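Local coordinates for protein pentalenene synthase (Streptomyces chartreusis NRRL 3882, PDB 6Q4S) that probably converts (2E,6E)-farnesyl diphosphate, with the help of magnesium ions, into the bicyclic sesquiterpene alcohol 7-epi-alpha-eudesmol, at residues Y45-L50 / F73-L78; V68-W72 / K128-H132; V151-E156 / F176-T180; R194-P199 / R293-E299. One frame throughout, in Å; residues are numbered along the deposited sequence.

Contact 1 (Y45-L50 / F73-L78); sequences YKSWDL and FSLAFL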
loop_
_atom_site.group_PDB
_atom_site.type_symbol
_atom_site.label_atom_id
_atom_site.label_comp_id
_atom_site.label_asym_id
_atom_site.label_seq_id
_atom_site.Cartn_x
_atom_site.Cartn_y
_atom_site.Cartn_z
ATOM N N TYR A 45 12.827 -26.191 10.605
ATOM C CA TYR A 45 12.861 -24.728 10.745
ATOM C C TYR A 45 14.195 -24.246 11.339
ATOM O O TYR A 45 14.871 -23.361 10.803
ATOM C CB TYR A 45 11.634 -24.174 11.546
ATOM C CG TYR A 45 11.824 -22.707 11.803
ATOM C CD1 TYR A 45 11.726 -21.812 10.754
ATOM C CD2 TYR A 45 12.264 -22.220 13.051
ATOM C CE1 TYR A 45 12.004 -20.478 10.925
ATOM C CE2 TYR A 45 12.529 -20.890 13.231
ATOM C CZ TYR A 45 12.393 -20.002 12.164
ATOM O OH TYR A 45 12.706 -18.676 12.307
ATOM N N LYS A 46 14.616 -24.851 12.453
ATOM C CA LYS A 46 15.887 -24.444 13.075
ATOM C C LYS A 46 17.094 -24.533 12.189
ATOM O O LYS A 46 18.020 -23.734 12.350
ATOM C CB LYS A 46 16.203 -25.268 14.319
ATOM C CG LYS A 46 15.830 -24.614 15.625
ATOM C CD LYS A 46 16.259 -25.515 16.792
ATOM C CE LYS A 46 17.645 -25.136 17.284
ATOM N NZ LYS A 46 18.026 -26.085 18.360
ATOM N N SER A 47 17.124 -25.523 11.302
ATOM C CA SER A 47 18.281 -25.696 10.416
ATOM C C SER A 47 18.490 -24.549 9.460
ATOM O O SER A 47 19.620 -24.302 9.048
ATOM C CB SER A 47 18.170 -26.980 9.575
ATOM O OG SER A 47 17.223 -26.812 8.532
ATOM N N TRP A 48 17.440 -23.823 9.109
ATOM C CA TRP A 48 17.586 -22.676 8.200
ATOM C C TRP A 48 18.383 -21.534 8.828
ATOM O O TRP A 48 18.793 -20.600 8.117
ATOM C CB TRP A 48 16.228 -22.148 7.743
ATOM C CG TRP A 48 15.259 -23.171 7.193
ATOM C CD1 TRP A 48 15.564 -24.432 6.694
ATOM C CD2 TRP A 48 13.822 -23.017 7.073
ATOM N NE1 TRP A 48 14.402 -25.061 6.288
ATOM C CE2 TRP A 48 13.320 -24.226 6.509
ATOM C CE3 TRP A 48 12.907 -21.958 7.368
ATOM C CZ2 TRP A 48 11.926 -24.419 6.245
ATOM C CZ3 TRP A 48 11.539 -22.148 7.129
ATOM C CH2 TRP A 48 11.057 -23.384 6.563
ATOM N N ASP A 49 18.564 -21.576 10.160
ATOM C CA ASP A 49 19.214 -20.492 10.944
ATOM C C ASP A 49 18.806 -19.060 10.562
ATOM O O ASP A 49 19.638 -18.165 10.369
ATOM C CB ASP A 49 20.753 -20.667 11.011
ATOM C CG ASP A 49 21.364 -19.956 12.276
ATOM O OD1 ASP A 49 20.558 -19.490 13.190
ATOM O OD2 ASP A 49 22.629 -19.862 12.354
ATOM N N LEU A 50 17.490 -18.828 10.474
ATOM C CA LEU A 50 16.983 -17.460 10.257
ATOM C C LEU A 50 17.396 -16.433 11.312
ATOM O O LEU A 50 17.685 -15.321 10.986
ATOM C CB LEU A 50 15.473 -17.454 10.166
ATOM C CG LEU A 50 14.916 -18.215 8.986
ATOM C CD1 LEU A 50 13.461 -17.767 8.833
ATOM C CD2 LEU A 50 15.668 -17.968 7.694
ATOM N N PHE A 73 10.832 -12.305 10.252
ATOM C CA PHE A 73 11.608 -13.157 9.393
ATOM C C PHE A 73 10.997 -14.548 9.241
ATOM O O PHE A 73 10.952 -15.063 8.151
ATOM C CB PHE A 73 13.021 -13.350 9.937
ATOM C CG PHE A 73 14.098 -12.796 9.093
ATOM C CD1 PHE A 73 14.739 -13.595 8.187
ATOM C CD2 PHE A 73 14.563 -11.505 9.281
ATOM C CE1 PHE A 73 15.777 -13.106 7.426
ATOM C CE2 PHE A 73 15.651 -11.015 8.556
ATOM C CZ PHE A 73 16.231 -11.801 7.619
ATOM N N SER A 74 10.593 -15.179 10.336
ATOM C CA SER A 74 10.082 -16.488 10.249
ATOM C C SER A 74 8.775 -16.588 9.423
ATOM O O SER A 74 8.521 -17.668 8.871
ATOM C CB SER A 74 9.864 -17.138 11.642
ATOM O OG SER A 74 8.779 -16.575 12.347
ATOM N N LEU A 75 7.965 -15.510 9.405
ATOM C CA LEU A 75 6.612 -15.526 8.804
ATOM C C LEU A 75 6.708 -15.803 7.341
ATOM O O LEU A 75 6.060 -16.705 6.848
ATOM C CB LEU A 75 5.820 -14.207 9.020
ATOM C CG LEU A 75 5.498 -14.045 10.477
ATOM C CD1 LEU A 75 4.761 -12.770 10.790
ATOM C CD2 LEU A 75 4.761 -15.249 10.995
ATOM N N ALA A 76 7.542 -15.046 6.673
ATOM C CA ALA A 76 7.736 -15.213 5.270
ATOM C C ALA A 76 8.251 -16.605 4.906
ATOM O O ALA A 76 7.786 -17.194 3.959
ATOM C CB ALA A 76 8.699 -14.170 4.782
ATOM N N PHE A 77 9.258 -17.097 5.608
ATOM C CA PHE A 77 9.854 -18.378 5.286
ATOM C C PHE A 77 8.989 -19.570 5.663
ATOM O O PHE A 77 9.075 -20.617 5.048
ATOM C CB PHE A 77 11.212 -18.534 5.965
ATOM C CG PHE A 77 12.312 -17.728 5.328
ATOM C CD1 PHE A 77 12.445 -16.337 5.577
ATOM C CD2 PHE A 77 13.247 -18.352 4.495
ATOM C CE1 PHE A 77 13.464 -15.600 4.980
ATOM C CE2 PHE A 77 14.282 -17.606 3.893
ATOM C CZ PHE A 77 14.398 -16.234 4.152
ATOM N N LEU A 78 8.180 -19.426 6.698
ATOM C CA LEU A 78 7.274 -20.488 7.069
ATOM C C LEU A 78 6.027 -20.465 6.211
ATOM O O LEU A 78 5.326 -21.453 6.152
ATOM C CB LEU A 78 6.880 -20.399 8.518
ATOM C CG LEU A 78 7.986 -20.981 9.424
ATOM C CD1 LEU A 78 7.757 -20.644 10.876
ATOM C CD2 LEU A 78 8.147 -22.487 9.189
#
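Y45, W48 and L50 lie along helix 63-79 where the chain leaves helix 39-47, and they meet S74, F77 and L78 in the all-helical fold of a class I terpene synthase. Helix 63-79 leads directly into the DDXXD motif, whose D80 and D84 probably bind magnesium.

No hydrogen bond crosses between the segments; the polar ends are satisfied elsewhere. The Y45 hydroxyl is hydrogen-bonded to H26 of helix 19-32 and meets S74 only through carbon, with Y45 OH 3.3 Å from S74 CB, while the S74 hydroxyl turns back to the carbonyl of N71 in its own helix.

Among the apolar contacts, L78 CD2 is shared by two aromatic side chains: Y45 CD1 and W48 CZ3 each lie 4.0 Å from it. With CG anti to the backbone N (chi1 173°), the Y45 ring extends across to L78 and S74. Cutting Y45 back to an alanine is likely to open a gap beside L78 and S74 and leave H26 without its hydroxyl partner. The W48 indole runs past F77 in the opposite sense, its CZ3 3.8 Å from F77 CB.

L50 brings two methyls to the F77 phenyl. CD1 touches the root of the ring, 3.7 Å from F77 CG, and CD2 makes a CH-pi contact 3.9 Å from the F77 ring centroid, only 4° off the ring normal.

Contact 2 (V68-W72 / K128-H132); sequences VLMNW and KYLSH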
loop_
_atom_site.group_PDB
_atom_site.type_symbol
_atom_site.label_atom_id
_atom_site.label_comp_id
_atom_site.label_asym_id
_atom_site.label_seq_id
_atom_site.Cartn_x
_atom_site.Cartn_y
_atom_site.Cartn_z
ATOM N N VAL A 68 11.368 -9.290 17.671
ATOM C CA VAL A 68 10.267 -8.957 16.757
ATOM C C VAL A 68 10.757 -9.198 15.317
ATOM O O VAL A 68 10.052 -9.813 14.522
ATOM C CB VAL A 68 9.869 -7.493 16.967
ATOM C CG1 VAL A 68 8.909 -6.984 15.860
ATOM C CG2 VAL A 68 9.209 -7.333 18.318
ATOM N N LEU A 69 11.983 -8.771 15.014
ATOM C CA LEU A 69 12.560 -8.991 13.676
ATOM C C LEU A 69 12.736 -10.455 13.300
ATOM O O LEU A 69 12.382 -10.850 12.184
ATOM C CB LEU A 69 13.792 -8.146 13.437
ATOM C CG LEU A 69 13.558 -6.644 13.396
ATOM C CD1 LEU A 69 14.830 -5.915 13.781
ATOM C CD2 LEU A 69 12.967 -6.083 12.082
ATOM N N MET A 70 13.216 -11.290 14.214
ATOM C CA MET A 70 13.301 -12.694 13.971
ATOM C C MET A 70 11.921 -13.301 13.799
ATOM O O MET A 70 11.714 -14.188 12.957
ATOM C CB MET A 70 14.014 -13.441 15.079
ATOM C CG MET A 70 15.467 -12.959 15.267
ATOM S SD MET A 70 16.225 -13.887 16.625
ATOM C CE MET A 70 17.908 -13.314 16.322
ATOM N N ASN A 71 10.972 -12.860 14.629
ATOM C CA ASN A 71 9.658 -13.404 14.515
ATOM C C ASN A 71 9.102 -13.113 13.041
ATOM O O ASN A 71 8.574 -14.005 12.359
ATOM C CB ASN A 71 8.735 -12.823 15.613
ATOM C CG ASN A 71 9.131 -13.255 17.024
ATOM O OD1 ASN A 71 9.840 -14.250 17.233
ATOM N ND2 ASN A 71 8.536 -12.579 17.996
ATOM N N TRP A 72 9.171 -11.876 12.655
ATOM C CA TRP A 72 8.814 -11.460 11.295
ATOM C C TRP A 72 9.506 -12.251 10.187
ATOM O O TRP A 72 8.847 -12.846 9.347
ATOM C CB TRP A 72 9.174 -10.046 11.137
ATOM C CG TRP A 72 8.817 -9.459 9.853
ATOM C CD1 TRP A 72 7.673 -9.627 9.145
ATOM C CD2 TRP A 72 9.618 -8.588 9.126
ATOM N NE1 TRP A 72 7.705 -8.882 7.995
ATOM C CE2 TRP A 72 8.907 -8.246 7.942
ATOM C CE3 TRP A 72 10.894 -8.073 9.323
ATOM C CZ2 TRP A 72 9.406 -7.332 7.027
ATOM C CZ3 TRP A 72 11.397 -7.221 8.418
ATOM C CH2 TRP A 72 10.664 -6.846 7.271
ATOM N N LYS A 128 1.876 -4.746 14.667
ATOM C CA LYS A 128 1.686 -3.815 15.748
ATOM C C LYS A 128 3.017 -3.358 16.350
ATOM O O LYS A 128 3.226 -2.155 16.559
ATOM C CB LYS A 128 0.799 -4.474 16.791
ATOM C CG LYS A 128 0.547 -3.605 18.037
ATOM C CD LYS A 128 -0.471 -4.285 18.945
ATOM C CE LYS A 128 0.035 -5.665 19.398
ATOM N NZ LYS A 128 -0.911 -6.271 20.385
ATOM N N TYR A 129 3.961 -4.283 16.549
ATOM C CA TYR A 129 5.314 -3.856 17.014
ATOM C C TYR A 129 6.182 -3.205 15.971
ATOM O O TYR A 129 6.906 -2.249 16.248
ATOM C CB TYR A 129 6.059 -5.047 17.572
ATOM C CG TYR A 129 5.418 -5.590 18.841
ATOM C CD1 TYR A 129 5.262 -4.780 19.959
ATOM C CD2 TYR A 129 4.950 -6.905 18.912
ATOM C CE1 TYR A 129 4.682 -5.266 21.124
ATOM C CE2 TYR A 129 4.384 -7.399 20.079
ATOM C CZ TYR A 129 4.243 -6.568 21.168
ATOM O OH TYR A 129 3.673 -7.036 22.312
ATOM N N LEU A 130 6.182 -3.783 14.763
ATOM C CA LEU A 130 7.019 -3.253 13.696
ATOM C C LEU A 130 6.595 -1.847 13.334
ATOM O O LEU A 130 7.442 -0.987 13.032
ATOM C CB LEU A 130 6.903 -4.215 12.519
ATOM C CG LEU A 130 8.008 -4.415 11.540
ATOM C CD1 LEU A 130 9.242 -4.966 12.226
ATOM C CD2 LEU A 130 7.512 -5.398 10.484
ATOM N N SER A 131 5.283 -1.558 13.334
ATOM C CA SER A 131 4.816 -0.169 13.002
ATOM C C SER A 131 4.929 0.848 14.158
ATOM O O SER A 131 4.784 2.071 13.963
ATOM C CB SER A 131 3.356 -0.197 12.543
ATOM O OG SER A 131 2.467 -0.665 13.533
ATOM N N HIS A 132 5.186 0.340 15.329
ATOM C CA HIS A 132 5.200 1.172 16.547
ATOM C C HIS A 132 6.250 2.297 16.439
ATOM O O HIS A 132 7.393 2.057 16.102
ATOM C CB HIS A 132 5.421 0.322 17.815
ATOM C CG HIS A 132 5.393 1.143 19.060
ATOM N ND1 HIS A 132 4.219 1.656 19.586
ATOM C CD2 HIS A 132 6.396 1.627 19.824
ATOM C CE1 HIS A 132 4.508 2.388 20.644
ATOM N NE2 HIS A 132 5.820 2.397 20.802
#
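Y129 meets V68 with the base of its side chain, and one residue on, L130 reaches V68, L69 and W72 in the same helix 63-79. Y129 CB sits against both valine methyls, 3.8 Å from V68 CG1 and 4.0 Å from V68 CG2. The backbone oxygen of Y129 is hydrogen-bonded to R192 of helix 183-194, which ties this end of helix 118-131 to a third helix.

L130 divides its two methyls between different partners. CD1 packs 3.9 Å from L69 CD2, the two side chains crossing at about a right angle, and it also touches V68 CG1. CD2 lies over the face of the W72 indole, which is swung toward L130 with CG anti to the backbone N (chi1 -177°); this CH-pi contact measures 4.1 Å from L130 CD2 to the centroid of the five-membered ring, 11° off its normal. W123 and W146 also meet the W72 ring, so the leucine methyl joins an aromatic cluster inside the helical bundle. With an alanine here both methyls go, and the W72 face and L69 would probably lose their packing partner.

No hydrogen bond or salt bridge crosses between the two segments; their cohesion therefore rests on the fit of methyl groups against one another and against an aromatic face.

Contact 3 (V151-E156 / F176-T180); sequences VAHCEE and FRRRT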
loop_
_atom_site.group_PDB
_atom_site.type_symbol
_atom_site.label_atom_id
_atom_site.label_comp_id
_atom_site.label_asym_id
_atom_site.label_seq_id
_atom_site.Cartn_x
_atom_site.Cartn_y
_atom_site.Cartn_z
ATOM N N VAL A 151 2.134 -10.102 -3.618
ATOM C CA VAL A 151 1.475 -10.306 -4.889
ATOM C C VAL A 151 2.372 -11.151 -5.826
ATOM O O VAL A 151 1.921 -12.140 -6.418
ATOM C CB VAL A 151 1.108 -8.983 -5.559
ATOM C CG1 VAL A 151 0.627 -9.240 -7.018
ATOM C CG2 VAL A 151 -0.011 -8.252 -4.759
ATOM N N ALA A 152 3.629 -10.745 -5.928
ATOM C CA ALA A 152 4.607 -11.415 -6.720
ATOM C C ALA A 152 4.800 -12.847 -6.220
ATOM O O ALA A 152 4.932 -13.768 -7.046
ATOM C CB ALA A 152 5.884 -10.658 -6.704
ATOM N N HIS A 153 4.822 -13.040 -4.900
ATOM C CA HIS A 153 4.869 -14.400 -4.366
ATOM C C HIS A 153 3.690 -15.242 -4.852
ATOM O O HIS A 153 3.877 -16.404 -5.196
ATOM C CB HIS A 153 4.859 -14.452 -2.844
ATOM C CG HIS A 153 4.907 -15.852 -2.285
ATOM N ND1 HIS A 153 5.989 -16.688 -2.463
ATOM C CD2 HIS A 153 3.994 -16.575 -1.592
ATOM C CE1 HIS A 153 5.762 -17.849 -1.887
ATOM N NE2 HIS A 153 4.579 -17.797 -1.309
ATOM N N CYS A 154 2.474 -14.697 -4.811
ATOM C CA CYS A 154 1.291 -15.402 -5.372
ATOM C C CYS A 154 1.456 -15.712 -6.858
ATOM O O CYS A 154 1.044 -16.795 -7.300
ATOM C CB CYS A 154 -0.006 -14.597 -5.141
ATOM S SG CYS A 154 -0.416 -14.493 -3.395
ATOM N N GLU A 155 1.996 -14.785 -7.641
ATOM C CA GLU A 155 2.280 -15.078 -9.064
ATOM C C GLU A 155 3.263 -16.278 -9.244
ATOM O O GLU A 155 3.134 -17.087 -10.186
ATOM C CB GLU A 155 2.801 -13.875 -9.825
ATOM C CG GLU A 155 1.738 -12.777 -9.955
ATOM C CD GLU A 155 2.282 -11.547 -10.578
ATOM O OE1 GLU A 155 3.356 -11.589 -11.192
ATOM O OE2 GLU A 155 1.599 -10.512 -10.496
ATOM N N GLU A 156 4.247 -16.385 -8.360
ATOM C CA GLU A 156 5.221 -17.502 -8.399
ATOM C C GLU A 156 4.570 -18.836 -8.078
ATOM O O GLU A 156 4.772 -19.823 -8.795
ATOM C CB GLU A 156 6.339 -17.212 -7.392
ATOM C CG GLU A 156 7.517 -18.154 -7.288
ATOM C CD GLU A 156 8.585 -17.536 -6.351
ATOM O OE1 GLU A 156 8.309 -17.285 -5.131
ATOM O OE2 GLU A 156 9.624 -17.162 -6.868
ATOM N N PHE A 176 10.914 -10.149 -12.934
ATOM C CA PHE A 176 10.135 -10.881 -11.941
ATOM C C PHE A 176 10.896 -11.154 -10.577
ATOM O O PHE A 176 10.294 -11.086 -9.457
ATOM C CB PHE A 176 9.707 -12.199 -12.512
ATOM C CG PHE A 176 8.706 -12.944 -11.699
ATOM C CD1 PHE A 176 7.484 -12.403 -11.397
ATOM C CD2 PHE A 176 8.959 -14.233 -11.260
ATOM C CE1 PHE A 176 6.540 -13.124 -10.650
ATOM C CE2 PHE A 176 8.017 -14.963 -10.546
ATOM C CZ PHE A 176 6.807 -14.404 -10.217
ATOM N N ARG A 177 12.178 -11.421 -10.695
ATOM C CA ARG A 177 12.975 -11.872 -9.542
ATOM C C ARG A 177 13.206 -10.656 -8.643
ATOM O O ARG A 177 13.292 -10.830 -7.429
ATOM C CB ARG A 177 14.308 -12.442 -9.940
ATOM C CG ARG A 177 15.187 -12.939 -8.789
ATOM C CD ARG A 177 14.478 -14.074 -8.128
ATOM N NE ARG A 177 15.316 -14.673 -7.143
ATOM C CZ ARG A 177 14.984 -14.844 -5.876
ATOM N NH1 ARG A 177 13.793 -14.420 -5.384
ATOM N NH2 ARG A 177 15.894 -15.389 -5.083
ATOM N N ARG A 178 13.326 -9.485 -9.252
ATOM C CA ARG A 178 13.349 -8.224 -8.496
ATOM C C ARG A 178 12.130 -8.065 -7.594
ATOM O O ARG A 178 12.227 -7.542 -6.469
ATOM C CB ARG A 178 13.477 -7.037 -9.415
ATOM C CG ARG A 178 13.627 -5.699 -8.668
ATOM C CD ARG A 178 13.626 -4.522 -9.613
ATOM N NE ARG A 178 14.865 -4.493 -10.435
ATOM C CZ ARG A 178 15.082 -3.649 -11.450
ATOM N NH1 ARG A 178 14.166 -2.770 -11.802
ATOM N NH2 ARG A 178 16.234 -3.662 -12.108
ATOM N N ARG A 179 10.999 -8.537 -8.077
ATOM C CA ARG A 179 9.768 -8.461 -7.309
ATOM C C ARG A 179 9.683 -9.537 -6.214
ATOM O O ARG A 179 9.280 -9.246 -5.115
ATOM C CB ARG A 179 8.551 -8.528 -8.210
ATOM C CG ARG A 179 8.529 -7.476 -9.363
ATOM C CD ARG A 179 7.432 -7.785 -10.381
ATOM N NE ARG A 179 6.105 -7.928 -9.783
ATOM C CZ ARG A 179 5.152 -8.732 -10.219
ATOM N NH1 ARG A 179 5.356 -9.536 -11.269
ATOM N NH2 ARG A 179 4.011 -8.845 -9.554
ATOM N N THR A 180 10.002 -10.780 -6.541
ATOM C CA THR A 180 9.805 -11.901 -5.646
ATOM C C THR A 180 10.845 -11.914 -4.509
ATOM O O THR A 180 10.631 -12.578 -3.498
ATOM C CB THR A 180 9.871 -13.288 -6.380
ATOM O OG1 THR A 180 11.139 -13.455 -7.008
ATOM C CG2 THR A 180 8.758 -13.398 -7.469
HETATM O O HOH W 1 8.558 -15.225 -3.466
#
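R179 grips the carboxylate of E155 end-on, one nitrogen to each oxygen, and so bridges helices 136-161 and 170-180 of the class I terpene synthase fold. NH1 of R179 donates to E155 OE1 at 2.9 Å, and the straighter bond runs from R179 NH2 to E155 OE2 at 3.1 Å, with an N-H...O angle of 171°. The carboxylate and guanidinium planes are 59° apart: OE1 is met on its syn side but tilted from the carboxylate plane, and OE2 from further above it. The bend at chi3 folds the arginine back so that A152 CB lies over one face of its guanidinium. R179 also packs on P108 of the second subunit, which places the salt bridge next to the dimer interface.

A second polar link is made through water, which donates to E156 OE1 at 2.7 Å, is bonded to H153 ND1 and reaches the T180 carbonyl weakly. In the segment 176-180 itself, NH1 of R177, probably a substrate-binding residue, donates to T180 OG1, and its NE forms a salt bridge with D224 of helix 206-228.

The axes of the short segments come within 9.0 Å at an angle of 119°. Here A152 CB packs 3.7 Å from R179 CB. F176 turns the edge of its ring to the other helix, where E155 OE1 lies 3.6 Å from F176 CE1 and the backbone N of E156 lies 3.7 Å from F176 CZ.

Contact 4 (R194-P199 / R293-E299); sequences RGFEVP and RVRMGVE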
loop_
_atom_site.group_PDB
_atom_site.type_symbol
_atom_site.label_atom_id
_atom_site.label_comp_id
_atom_site.label_asym_id
_atom_site.label_seq_id
_atom_site.Cartn_x
_atom_site.Cartn_y
_atom_site.Cartn_z
ATOM N N ARG A 194 16.634 0.504 13.674
ATOM C CA ARG A 194 17.635 1.403 14.141
ATOM C C ARG A 194 17.090 2.725 14.650
ATOM O O ARG A 194 17.800 3.442 15.328
ATOM C CB ARG A 194 18.612 1.635 13.036
ATOM C CG ARG A 194 19.915 2.276 13.511
ATOM C CD ARG A 194 20.870 2.424 12.345
ATOM N NE ARG A 194 22.160 2.922 12.779
ATOM C CZ ARG A 194 23.206 3.105 11.997
ATOM N NH1 ARG A 194 23.177 2.832 10.689
ATOM N NH2 ARG A 194 24.301 3.573 12.543
ATOM N N GLY A 195 15.865 3.081 14.302
ATOM C CA GLY A 195 15.160 4.215 14.932
ATOM C C GLY A 195 15.446 5.497 14.225
ATOM O O GLY A 195 15.767 6.478 14.853
ATOM N N PHE A 196 15.343 5.509 12.901
ATOM C CA PHE A 196 15.392 6.720 12.173
ATOM C C PHE A 196 14.433 6.567 10.985
ATOM O O PHE A 196 13.936 5.488 10.756
ATOM C CB PHE A 196 16.833 6.986 11.694
ATOM C CG PHE A 196 17.293 6.052 10.576
ATOM C CD1 PHE A 196 17.688 4.762 10.854
ATOM C CD2 PHE A 196 17.263 6.456 9.263
ATOM C CE1 PHE A 196 18.073 3.888 9.842
ATOM C CE2 PHE A 196 17.643 5.580 8.240
ATOM C CZ PHE A 196 18.010 4.284 8.536
ATOM N N GLU A 197 14.240 7.632 10.233
ATOM C CA GLU A 197 13.542 7.606 8.966
ATOM C C GLU A 197 14.286 8.387 7.931
ATOM O O GLU A 197 14.779 9.482 8.205
ATOM C CB GLU A 197 12.130 8.147 9.079
ATOM C CG GLU A 197 11.252 7.182 9.883
ATOM C CD GLU A 197 9.761 7.536 9.931
ATOM O OE1 GLU A 197 9.320 8.295 8.977
ATOM O OE2 GLU A 197 9.092 7.023 10.940
ATOM N N VAL A 198 14.364 7.824 6.735
ATOM C CA VAL A 198 15.099 8.467 5.635
ATOM C C VAL A 198 14.244 9.624 5.139
ATOM O O VAL A 198 13.025 9.447 5.001
ATOM C CB VAL A 198 15.374 7.490 4.457
ATOM C CG1 VAL A 198 15.993 8.233 3.260
ATOM C CG2 VAL A 198 16.324 6.400 4.863
ATOM N N PRO A 199 14.860 10.813 4.844
ATOM C CA PRO A 199 14.029 11.941 4.352
ATOM C C PRO A 199 13.276 11.602 3.108
ATOM O O PRO A 199 13.874 11.040 2.156
ATOM C CB PRO A 199 15.047 13.073 4.120
ATOM C CG PRO A 199 16.072 12.788 5.174
ATOM C CD PRO A 199 16.205 11.273 5.226
ATOM N N ARG A 293 20.802 10.860 8.159
ATOM C CA ARG A 293 19.694 9.896 8.098
ATOM C C ARG A 293 19.758 9.126 6.749
ATOM O O ARG A 293 19.551 7.928 6.734
ATOM C CB ARG A 293 18.329 10.604 8.320
ATOM C CG ARG A 293 18.098 11.020 9.800
ATOM C CD ARG A 293 17.130 12.220 9.899
ATOM N NE ARG A 293 15.889 11.950 9.163
ATOM C CZ ARG A 293 15.025 12.840 8.687
ATOM N NH1 ARG A 293 15.183 14.141 8.862
ATOM N NH2 ARG A 293 13.952 12.414 8.024
ATOM N N VAL A 294 20.044 9.849 5.667
ATOM C CA VAL A 294 20.399 9.253 4.365
ATOM C C VAL A 294 21.508 8.217 4.452
ATOM O O VAL A 294 21.328 6.989 4.064
ATOM C CB VAL A 294 20.706 10.336 3.320
ATOM C CG1 VAL A 294 21.272 9.729 2.018
ATOM C CG2 VAL A 294 19.436 11.083 2.990
ATOM N N ARG A 295 22.618 8.639 5.043
ATOM C CA ARG A 295 23.757 7.744 5.244
ATOM C C ARG A 295 23.333 6.492 5.975
ATOM O O ARG A 295 23.705 5.390 5.569
ATOM C CB ARG A 295 24.940 8.449 5.954
ATOM C CG ARG A 295 26.104 7.521 6.302
ATOM C CD ARG A 295 27.230 8.177 7.122
ATOM N NE ARG A 295 26.726 8.684 8.403
ATOM C CZ ARG A 295 26.379 7.932 9.456
ATOM N NH1 ARG A 295 26.485 6.602 9.461
ATOM N NH2 ARG A 295 25.919 8.525 10.547
ATOM N N MET A 296 22.524 6.621 7.035
ATOM C CA MET A 296 22.033 5.423 7.725
ATOM C C MET A 296 21.130 4.515 6.817
ATOM O O MET A 296 21.132 3.279 6.967
ATOM C CB MET A 296 21.267 5.801 9.020
ATOM C CG MET A 296 22.181 6.232 10.186
ATOM S SD MET A 296 21.325 6.527 11.786
ATOM C CE MET A 296 20.408 8.009 11.318
ATOM N N GLY A 297 20.350 5.172 5.982
ATOM C CA GLY A 297 19.547 4.509 4.921
ATOM C C GLY A 297 20.379 3.642 3.998
ATOM O O GLY A 297 20.060 2.466 3.740
ATOM N N VAL A 298 21.488 4.209 3.546
ATOM C CA VAL A 298 22.417 3.484 2.685
ATOM C C VAL A 298 23.028 2.329 3.452
ATOM O O VAL A 298 23.147 1.217 2.935
ATOM C CB VAL A 298 23.488 4.453 2.107
ATOM C CG1 VAL A 298 24.529 3.691 1.299
ATOM C CG2 VAL A 298 22.823 5.533 1.301
ATOM N N GLU A 299 23.348 2.528 4.725
ATOM C CA GLU A 299 23.873 1.421 5.502
ATOM C C GLU A 299 22.911 0.251 5.675
ATOM O O GLU A 299 23.372 -0.894 5.724
ATOM C CB GLU A 299 24.444 1.878 6.860
ATOM C CG GLU A 299 25.620 2.835 6.729
ATOM C CD GLU A 299 26.137 3.358 8.090
ATOM O OE1 GLU A 299 25.902 2.782 9.224
ATOM O OE2 GLU A 299 26.796 4.393 8.000
HETATM O O HOH W 2 21.250 1.747 9.064
#
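F196, R194 and R293 each present a flat group to a neighbour across this contact. M296 CB lies over one face of the F196 ring, 3.7 Å from its centroid and 15° off the normal, and the M296 sulfur adds a Met-aromatic contact over the ring. The bend at chi3 of M296 (-68°) curls CE back against F196 CB. On the R194 guanidinium, M296 CG covers one face, 3.6 Å from R194 NH1, while the edge takes a water and E299. For R293 the face is covered by P199, whose CG is 3.6 Å from R293 NH2, and the edge is turned to the carbonyl of E197.

R293 grips that one oxygen side-on, with NE and NH2 together. R293 NE donates to E197 O at 2.9 Å, nearly along the C=O axis, and R293 NH2 donates to the same E197 O at 3.1 Å from above the carbonyl plane. The E197 carboxylate itself bonds elsewhere, to S135. At the other end, R194 NH1 makes a salt bridge of 3.1 Å to E299 OE1, and R295 grips the other oxygen of E299. The water joins R194 NH1 to the M296 carbonyl.

Between these polar ends, V198 CG2 packs 3.7 Å from CA of G297, a spot where a side chain on the helix would collide with the valine. The loop that follows helix 183-194 is thus fastened to helix 288-313 by an arginine at each end, one holding a backbone oxygen and one a charge, with an apolar middle of F196, M296 and V198.

In the fold
Contacts 1 and 2 are the buried pair: both use helix 63-79, at adjoining segments, and both rely on methyl and aromatic packing with no hydrogen bond between their segments. Contacts 3 and 4 are only partly buried and lie on opposite sides of the chain's centre, about 27 Å apart between contact centres; each adds salt bridges and a bridging water to its packing. Contact 3 carries R177 of the probable substrate site and reaches the second subunit. Contact 1 is also near the probable magnesium-binding residues, whereas contacts 2 and 4 lie away from the probable metal and substrate sites. Contact 4 sets a loop against a helix, and uses backbone oxygens as well as charges.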